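Local atomic coordinates of serine racemase (Enterococcus faecalis, PDB entry 4ECL), a protein that belongs to the alanine racemase family, with a TIM-barrel domain followed by a largely beta-stranded C-terminal domain, and is paired here in a dimer. Residues Lys30-Ala35 and Ser78-Ile83; Gly287-Leu292 and Asn358-Arg363. All coordinates share one frame; numbering follows the deposited sequence.

Contact 1: residues Lys30-Ala35 and Ser78-Ile83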
ATOM      1  N   LYS A  30      -0.167 -36.682   8.715  1.00 46.16           N
ATOM      2  CA  LYS A  30       0.611 -36.670   7.478  1.00 49.47           C
ATOM      3  C   LYS A  30       0.340 -35.430   6.622  1.00 40.86           C
ATOM      4  O   LYS A  30       1.003 -35.209   5.610  1.00 40.41           O
ATOM      5  CB  LYS A  30       0.348 -37.944   6.675  1.00 56.09           C
ATOM      6  CG  LYS A  30       1.417 -38.272   5.646  1.00 59.94           C
ATOM      7  CD  LYS A  30       1.290 -39.710   5.187  1.00 62.54           C
ATOM      8  CE  LYS A  30      -0.106 -40.001   4.662  1.00 61.48           C
ATOM      9  NZ  LYS A  30      -0.370 -39.319   3.366  1.00 60.40           N
ATOM     10  N   CYS A  31      -0.631 -34.623   7.037  1.00 32.40           N
ATOM     11  CA  CYS A  31      -0.939 -33.383   6.353  1.00 29.97           C
ATOM     12  C   CYS A  31       0.035 -32.291   6.789  1.00 33.86           C
ATOM     13  O   CYS A  31       0.271 -32.074   7.986  1.00 28.74           O
ATOM     14  CB  CYS A  31      -2.381 -32.960   6.633  1.00 31.24           C
ATOM     15  SG  CYS A  31      -2.884 -31.459   5.752  1.00 33.33           S
ATOM     16  N   GLU A  32       0.603 -31.606   5.808  1.00 33.64           N
ATOM     17  CA  GLU A  32       1.640 -30.618   6.072  1.00 34.28           C
ATOM     18  C   GLU A  32       1.122 -29.177   5.994  1.00 31.45           C
ATOM     19  O   GLU A  32       0.286 -28.834   5.152  1.00 29.87           O
ATOM     20  CB  GLU A  32       2.806 -30.824   5.105  1.00 41.80           C
ATOM     21  CG  GLU A  32       4.109 -30.239   5.585  1.00 55.10           C
ATOM     22  CD  GLU A  32       5.215 -30.366   4.558  1.00 65.05           C
ATOM     23  OE1 GLU A  32       5.139 -31.287   3.710  1.00 70.32           O
ATOM     24  OE2 GLU A  32       6.154 -29.537   4.594  1.00 64.56           O
ATOM     25  N   LEU A  33       1.617 -28.339   6.894  1.00 24.36           N
ATOM     26  CA  LEU A  33       1.268 -26.930   6.883  1.00 23.17           C
ATOM     27  C   LEU A  33       2.000 -26.230   5.736  1.00 22.95           C
ATOM     28  O   LEU A  33       3.232 -26.257   5.667  1.00 21.37           O
ATOM     29  CB  LEU A  33       1.611 -26.297   8.247  1.00 22.68           C
ATOM     30  CG  LEU A  33       1.070 -24.895   8.518  1.00 26.81           C
ATOM     31  CD1 LEU A  33       0.932 -24.641  10.027  1.00 25.49           C
ATOM     32  CD2 LEU A  33       1.965 -23.827   7.875  1.00 24.17           C
HETATM   33  N   MSE A  34       1.240 -25.632   4.817  1.00 15.51           N
HETATM   34  CA  MSE A  34       1.853 -24.802   3.774  1.00 18.63           C
HETATM   35  C   MSE A  34       1.621 -23.333   4.100  1.00 23.39           C
HETATM   36  O   MSE A  34       0.505 -22.812   3.962  1.00 23.03           O
HETATM   37  CB  MSE A  34       1.313 -25.125   2.374  1.00 15.06           C
HETATM   38  CG  MSE A  34       2.038 -24.346   1.284  1.00 16.57           C
HETATM   39 SE   MSE A  34       1.428 -24.722  -0.526  0.79 27.64          SE
HETATM   40  CE  MSE A  34       2.429 -26.366  -0.872  1.00 24.02           C
ATOM     41  N   ALA A  35       2.678 -22.668   4.550  1.00 16.58           N
ATOM     42  CA  ALA A  35       2.536 -21.319   5.038  1.00 18.04           C
ATOM     43  C   ALA A  35       2.467 -20.379   3.839  1.00 22.35           C
ATOM     44  O   ALA A  35       3.378 -20.336   3.011  1.00 22.51           O
ATOM     45  CB  ALA A  35       3.701 -20.969   5.946  1.00 16.07           C
ATOM     46  N   SER A  78      15.220 -22.899   2.379  1.00 31.16           N
ATOM     47  CA  SER A  78      15.649 -24.104   1.682  1.00 36.16           C
ATOM     48  C   SER A  78      14.490 -25.057   1.432  1.00 35.25           C
ATOM     49  O   SER A  78      14.614 -25.999   0.647  1.00 35.35           O
ATOM     50  CB  SER A  78      16.728 -24.821   2.486  1.00 38.81           C
ATOM     51  OG  SER A  78      16.166 -25.358   3.668  1.00 43.29           O
ATOM     52  N   SER A  79      13.369 -24.817   2.105  1.00 30.31           N
ATOM     53  CA  SER A  79      12.188 -25.660   1.945  1.00 31.40           C
ATOM     54  C   SER A  79      11.512 -25.481   0.587  1.00 32.88           C
ATOM     55  O   SER A  79      11.842 -24.564  -0.181  1.00 30.13           O
ATOM     56  CB  SER A  79      11.181 -25.384   3.057  1.00 32.00           C
ATOM     57  OG  SER A  79      11.774 -25.591   4.319  1.00 38.09           O
ATOM     58  N   GLU A  80      10.559 -26.359   0.286  1.00 27.48           N
ATOM     59  CA  GLU A  80       9.820 -26.236  -0.963  1.00 29.47           C
ATOM     60  C   GLU A  80       8.987 -24.959  -0.965  1.00 26.44           C
ATOM     61  O   GLU A  80       8.484 -24.512   0.079  1.00 25.16           O
ATOM     62  CB  GLU A  80       8.947 -27.471  -1.231  1.00 35.84           C
ATOM     63  CG  GLU A  80       7.844 -27.720  -0.209  1.00 40.46           C
ATOM     64  CD  GLU A  80       7.202 -29.097  -0.358  1.00 43.46           C
ATOM     65  OE1 GLU A  80       7.697 -29.897  -1.179  1.00 44.37           O
ATOM     66  OE2 GLU A  80       6.210 -29.378   0.351  1.00 42.35           O
ATOM     67  N   ILE A  81       8.875 -24.362  -2.147  1.00 23.92           N
ATOM     68  CA  ILE A  81       8.107 -23.143  -2.339  1.00 21.65           C
ATOM     69  C   ILE A  81       7.200 -23.324  -3.559  1.00 24.62           C
ATOM     70  O   ILE A  81       7.651 -23.763  -4.610  1.00 23.73           O
ATOM     71  CB  ILE A  81       9.047 -21.940  -2.592  1.00 23.34           C
ATOM     72  CG1 ILE A  81      10.047 -21.789  -1.446  1.00 19.49           C
ATOM     73  CG2 ILE A  81       8.242 -20.652  -2.812  1.00 22.90           C
ATOM     74  CD1 ILE A  81      11.229 -20.895  -1.783  1.00 26.73           C
ATOM     75  N   LEU A  82       5.923 -22.990  -3.405  1.00 23.16           N
ATOM     76  CA  LEU A  82       4.961 -23.056  -4.494  1.00 23.32           C
ATOM     77  C   LEU A  82       4.569 -21.650  -4.934  1.00 24.07           C
ATOM     78  O   LEU A  82       4.112 -20.848  -4.119  1.00 21.06           O
ATOM     79  CB  LEU A  82       3.704 -23.794  -4.036  1.00 23.63           C
ATOM     80  CG  LEU A  82       2.534 -23.842  -5.020  1.00 27.20           C
ATOM     81  CD1 LEU A  82       2.976 -24.540  -6.304  1.00 23.07           C
ATOM     82  CD2 LEU A  82       1.326 -24.553  -4.396  1.00 21.39           C
ATOM     83  N   ILE A  83       4.750 -21.354  -6.218  1.00 17.13           N
ATOM     84  CA  ILE A  83       4.256 -20.117  -6.810  1.00 16.44           C
ATOM     85  C   ILE A  83       2.830 -20.338  -7.262  1.00 21.53           C
ATOM     86  O   ILE A  83       2.583 -21.129  -8.182  1.00 22.63           O
ATOM     87  CB  ILE A  83       5.095 -19.723  -8.015  1.00 19.99           C
ATOM     88  CG1 ILE A  83       6.555 -19.598  -7.594  1.00 23.22           C
ATOM     89  CG2 ILE A  83       4.578 -18.414  -8.636  1.00 18.70           C
ATOM     90  CD1 ILE A  83       7.500 -19.724  -8.732  1.00 25.92           C
TER
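Met-34, present as selenomethionine, reaches across to Leu-82 and makes the apolar part of this contact. Its SE atom lies 3.9 Å from Leu-82 CD2, and the terminal CE touches the same methyl at 4.1 Å, so one branch of the leucine takes both. The two side chains cross at about a right angle. Met-34 runs straight out from its strand until the last torsion (chi3 -82°), where the chain bends and brings CE to Leu-82 as well. The backbones stay well apart, 8.9 Å between Met-34 CA and Ile-81 CA, because strand 60-63 lies between 32-36 and 80-83 in the parallel sheet. Curled into the TIM barrel, that sheet turns Met-34, Leu-82, Glu-32 and Glu-80 inward, while Ile-81 points away and packs on helix 66-74. Nearer the N-terminal ends of the strands, Glu-80 comes toward Glu-32 from the opposite direction, Glu-80 OE2 lying 4.0 Å from Glu-32 OE1; the carboxylate planes are nearly parallel (16° apart) but stepped, with Glu-80 OE2 out of the Glu-32 plane. Hydroxyl groups bond both carboxylates and probably ease the meeting of like charges: Tyr-217 OH and Ser-60 OG at Glu-80 OE2, Ser-59 OG at Glu-32 OE2. The proximity may still raise the proton affinity of one carboxylate. Glu-80 CG sits between its backbone N and carbonyl carbon (chi1 63°), and from there the chain extends fully towards Glu-32.

Contact 2: residues Gly287-Leu292 and Asn358-Arg363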
ATOM      1  N   GLY A 287       0.032   2.912   4.801  1.00 26.39           N
ATOM      2  CA  GLY A 287      -0.953   1.848   4.741  1.00 23.70           C
ATOM      3  C   GLY A 287      -2.005   1.920   5.820  1.00 23.60           C
ATOM      4  O   GLY A 287      -2.759   0.976   6.027  1.00 30.66           O
ATOM      5  N   PHE A 288      -2.059   3.029   6.540  1.00 24.30           N
ATOM      6  CA  PHE A 288      -3.146   3.219   7.487  1.00 20.91           C
ATOM      7  C   PHE A 288      -4.253   3.964   6.737  1.00 26.75           C
ATOM      8  O   PHE A 288      -4.130   5.151   6.458  1.00 31.81           O
ATOM      9  CB  PHE A 288      -2.650   3.979   8.723  1.00 24.03           C
ATOM     10  CG  PHE A 288      -3.584   3.908   9.901  1.00 26.15           C
ATOM     11  CD1 PHE A 288      -3.778   2.714  10.579  1.00 31.63           C
ATOM     12  CD2 PHE A 288      -4.258   5.043  10.339  1.00 27.66           C
ATOM     13  CE1 PHE A 288      -4.635   2.646  11.661  1.00 29.09           C
ATOM     14  CE2 PHE A 288      -5.113   4.991  11.420  1.00 26.05           C
ATOM     15  CZ  PHE A 288      -5.307   3.785  12.083  1.00 29.98           C
ATOM     16  N   PRO A 289      -5.331   3.253   6.383  1.00 28.70           N
ATOM     17  CA  PRO A 289      -6.353   3.720   5.431  1.00 26.43           C
ATOM     18  C   PRO A 289      -6.955   5.092   5.752  1.00 24.57           C
ATOM     19  O   PRO A 289      -7.407   5.332   6.864  1.00 26.36           O
ATOM     20  CB  PRO A 289      -7.445   2.654   5.541  1.00 31.95           C
ATOM     21  CG  PRO A 289      -6.750   1.441   6.069  1.00 32.28           C
ATOM     22  CD  PRO A 289      -5.669   1.940   6.963  1.00 33.05           C
ATOM     23  N   ARG A 290      -6.976   5.973   4.760  1.00 25.32           N
ATOM     24  CA  ARG A 290      -7.526   7.309   4.935  1.00 19.70           C
ATOM     25  C   ARG A 290      -8.998   7.314   5.369  1.00 27.21           C
ATOM     26  O   ARG A 290      -9.444   8.243   6.031  1.00 23.90           O
ATOM     27  CB  ARG A 290      -7.350   8.115   3.654  1.00 22.05           C
ATOM     28  CG  ARG A 290      -7.674   9.580   3.803  1.00 26.84           C
ATOM     29  CD  ARG A 290      -7.385  10.358   2.527  1.00 39.18           C
ATOM     30  NE  ARG A 290      -7.718  11.766   2.706  1.00 51.31           N
ATOM     31  CZ  ARG A 290      -8.910  12.293   2.437  1.00 62.71           C
ATOM     32  NH1 ARG A 290      -9.887  11.526   1.958  1.00 65.33           N
ATOM     33  NH2 ARG A 290      -9.122  13.589   2.641  1.00 62.72           N
ATOM     34  N   ASN A 291      -9.755   6.273   5.028  1.00 25.15           N
ATOM     35  CA  ASN A 291     -11.168   6.238   5.415  1.00 27.42           C
ATOM     36  C   ASN A 291     -11.384   5.978   6.915  1.00 29.33           C
ATOM     37  O   ASN A 291     -12.512   5.983   7.407  1.00 31.49           O
ATOM     38  CB  ASN A 291     -11.972   5.261   4.544  1.00 34.76           C
ATOM     39  CG  ASN A 291     -11.572   3.812   4.763  1.00 41.74           C
ATOM     40  OD1 ASN A 291     -10.830   3.492   5.690  1.00 43.68           O
ATOM     41  ND2 ASN A 291     -12.075   2.922   3.908  1.00 38.99           N
ATOM     42  N   LEU A 292     -10.297   5.767   7.643  1.00 31.25           N
ATOM     43  CA  LEU A 292     -10.365   5.758   9.107  1.00 31.04           C
ATOM     44  C   LEU A 292     -10.440   7.183   9.704  1.00 35.43           C
ATOM     45  O   LEU A 292     -10.516   7.350  10.926  1.00 36.53           O
ATOM     46  CB  LEU A 292      -9.168   5.001   9.685  1.00 26.22           C
ATOM     47  CG  LEU A 292      -9.129   3.521   9.312  1.00 30.66           C
ATOM     48  CD1 LEU A 292      -7.875   2.828   9.844  1.00 26.05           C
ATOM     49  CD2 LEU A 292     -10.395   2.841   9.825  1.00 30.49           C
ATOM     50  N   ASN A 358      -7.390  -9.207   5.281  1.00 22.70           N
ATOM     51  CA  ASN A 358      -6.428  -9.589   4.255  1.00 24.46           C
ATOM     52  C   ASN A 358      -5.902  -8.337   3.564  1.00 18.86           C
ATOM     53  O   ASN A 358      -4.709  -8.210   3.298  1.00 17.46           O
ATOM     54  CB  ASN A 358      -7.068 -10.537   3.209  1.00 24.85           C
ATOM     55  CG  ASN A 358      -7.654 -11.811   3.826  1.00 32.74           C
ATOM     56  OD1 ASN A 358      -7.372 -12.927   3.362  1.00 31.09           O
ATOM     57  ND2 ASN A 358      -8.483 -11.653   4.862  1.00 32.04           N
ATOM     58  N   GLU A 359      -6.806  -7.413   3.278  1.00 20.17           N
ATOM     59  CA  GLU A 359      -6.433  -6.201   2.548  1.00 21.23           C
ATOM     60  C   GLU A 359      -5.712  -5.193   3.451  1.00 24.07           C
ATOM     61  O   GLU A 359      -4.712  -4.591   3.049  1.00 24.77           O
ATOM     62  CB  GLU A 359      -7.658  -5.547   1.892  1.00 22.86           C
ATOM     63  CG  GLU A 359      -7.324  -4.224   1.199  1.00 23.41           C
ATOM     64  CD  GLU A 359      -8.543  -3.445   0.734  1.00 27.72           C
ATOM     65  OE1 GLU A 359      -9.672  -3.726   1.195  1.00 26.54           O
ATOM     66  OE2 GLU A 359      -8.360  -2.531  -0.097  1.00 37.87           O
ATOM     67  N   LEU A 360      -6.220  -5.012   4.668  1.00 25.65           N
ATOM     68  CA  LEU A 360      -5.600  -4.084   5.616  1.00 22.99           C
ATOM     69  C   LEU A 360      -4.145  -4.464   5.850  1.00 17.08           C
ATOM     70  O   LEU A 360      -3.252  -3.625   5.770  1.00 19.24           O
ATOM     71  CB  LEU A 360      -6.348  -4.096   6.949  1.00 23.51           C
ATOM     72  CG  LEU A 360      -5.780  -3.175   8.039  1.00 26.06           C
ATOM     73  CD1 LEU A 360      -5.970  -1.704   7.659  1.00 21.80           C
ATOM     74  CD2 LEU A 360      -6.403  -3.482   9.407  1.00 19.98           C
ATOM     75  N   LEU A 361      -3.915  -5.748   6.080  1.00 19.42           N
ATOM     76  CA  LEU A 361      -2.597  -6.242   6.454  1.00 22.90           C
ATOM     77  C   LEU A 361      -1.637  -6.343   5.291  1.00 22.62           C
ATOM     78  O   LEU A 361      -0.488  -5.912   5.397  1.00 19.95           O
ATOM     79  CB  LEU A 361      -2.706  -7.600   7.152  1.00 28.80           C
ATOM     80  CG  LEU A 361      -3.378  -7.609   8.529  1.00 31.64           C
ATOM     81  CD1 LEU A 361      -3.015  -8.883   9.273  1.00 40.04           C
ATOM     82  CD2 LEU A 361      -3.012  -6.382   9.357  1.00 36.98           C
ATOM     83  N   SER A 362      -2.098  -6.921   4.180  1.00 28.23           N
ATOM     84  CA  SER A 362      -1.241  -7.072   3.010  1.00 25.98           C
ATOM     85  C   SER A 362      -0.853  -5.719   2.433  1.00 24.91           C
ATOM     86  O   SER A 362       0.154  -5.610   1.735  1.00 32.32           O
ATOM     87  CB  SER A 362      -1.893  -7.951   1.932  1.00 34.00           C
ATOM     88  OG  SER A 362      -2.976  -7.294   1.300  1.00 28.39           O
ATOM     89  N   ARG A 363      -1.642  -4.685   2.721  1.00 18.79           N
ATOM     90  CA  ARG A 363      -1.325  -3.343   2.209  1.00 21.80           C
ATOM     91  C   ARG A 363      -0.626  -2.436   3.223  1.00 28.24           C
ATOM     92  O   ARG A 363      -0.667  -1.207   3.101  1.00 27.19           O
ATOM     93  CB  ARG A 363      -2.577  -2.647   1.656  1.00 23.14           C
ATOM     94  CG  ARG A 363      -3.243  -3.394   0.488  1.00 26.70           C
ATOM     95  CD  ARG A 363      -4.452  -2.633  -0.050  1.00 25.87           C
ATOM     96  NE  ARG A 363      -4.086  -1.302  -0.528  1.00 27.79           N
ATOM     97  CZ  ARG A 363      -4.964  -0.349  -0.832  1.00 28.62           C
ATOM     98  NH1 ARG A 363      -6.270  -0.575  -0.700  1.00 24.20           N
ATOM     99  NH2 ARG A 363      -4.534   0.833  -1.268  1.00 29.06           N
TER
HETATM  100  O   HOH W   1      -3.622  -1.216   4.639  1.00 19.89           O
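Leu-360 presses its CD1 methyl against the ring of Pro-289, 3.6 Å from Pro-289 CG and 3.7 Å from Pro-289 CD, the two side chains crossing nearly at right angles. Beside this apolar touch a water spends both hydrogens on backbone carbonyls, bonding Gly-287 O and Leu-360 O at 2.7 Å each, tying the loop to the last turn of helix 357-362. Gly-287, with a positive phi of 91°, brings its CA within 3.5 Å of Arg-363 O in a CA-H...O contact. Within the loop, Leu-292 CD1 lies over one face of the Phe-288 ring, offset toward its rim. On the helix, Asn-358 O is gripped from opposite faces of its plane by Ser-362 OG at 2.8 Å and Ser-362 N at 3.0 Å. Arg-363 NH1 folds back to Glu-359 OE2 at 2.9 Å, a salt bridge in the guanidinium plane but 23° out of the carboxylate plane, on its anti side and bent (N-H...O 140°). Arg-290 N bonds Glu-359 OE2 of the second subunit, whose Tyr-284 packs on Asn-358, Glu-359 and Ser-362. A C-terminal-domain loop packed on a helix end beside the partner chain fits the head-to-tail dimer of the alanine racemase fold.

In the fold
From the N terminus, the chain starts with strand 7-11, which joins the sheet of the C-terminal domain, then runs through helix 13-25 into the barrel, where strand 32-36 opens contact 1. Two beta-alpha steps of the barrel follow, and strand 80-83 closes a loop of 42 residues. After strand 217-220 completes the barrel, the chain returns to the C-terminal domain, where contact 2 closes a second, strand-rich loop of 65 residues, joining the segment after strand 275-280 to helix 357-362. Contacts 1 and 2 run in series, neither nested nor crossed, their centres about 28 Å apart. Helix 38-42, directly after strand 32-36, touches Asn-358 and Ser-362, although the nearest atoms of the two contacts stay about 12 Å apart.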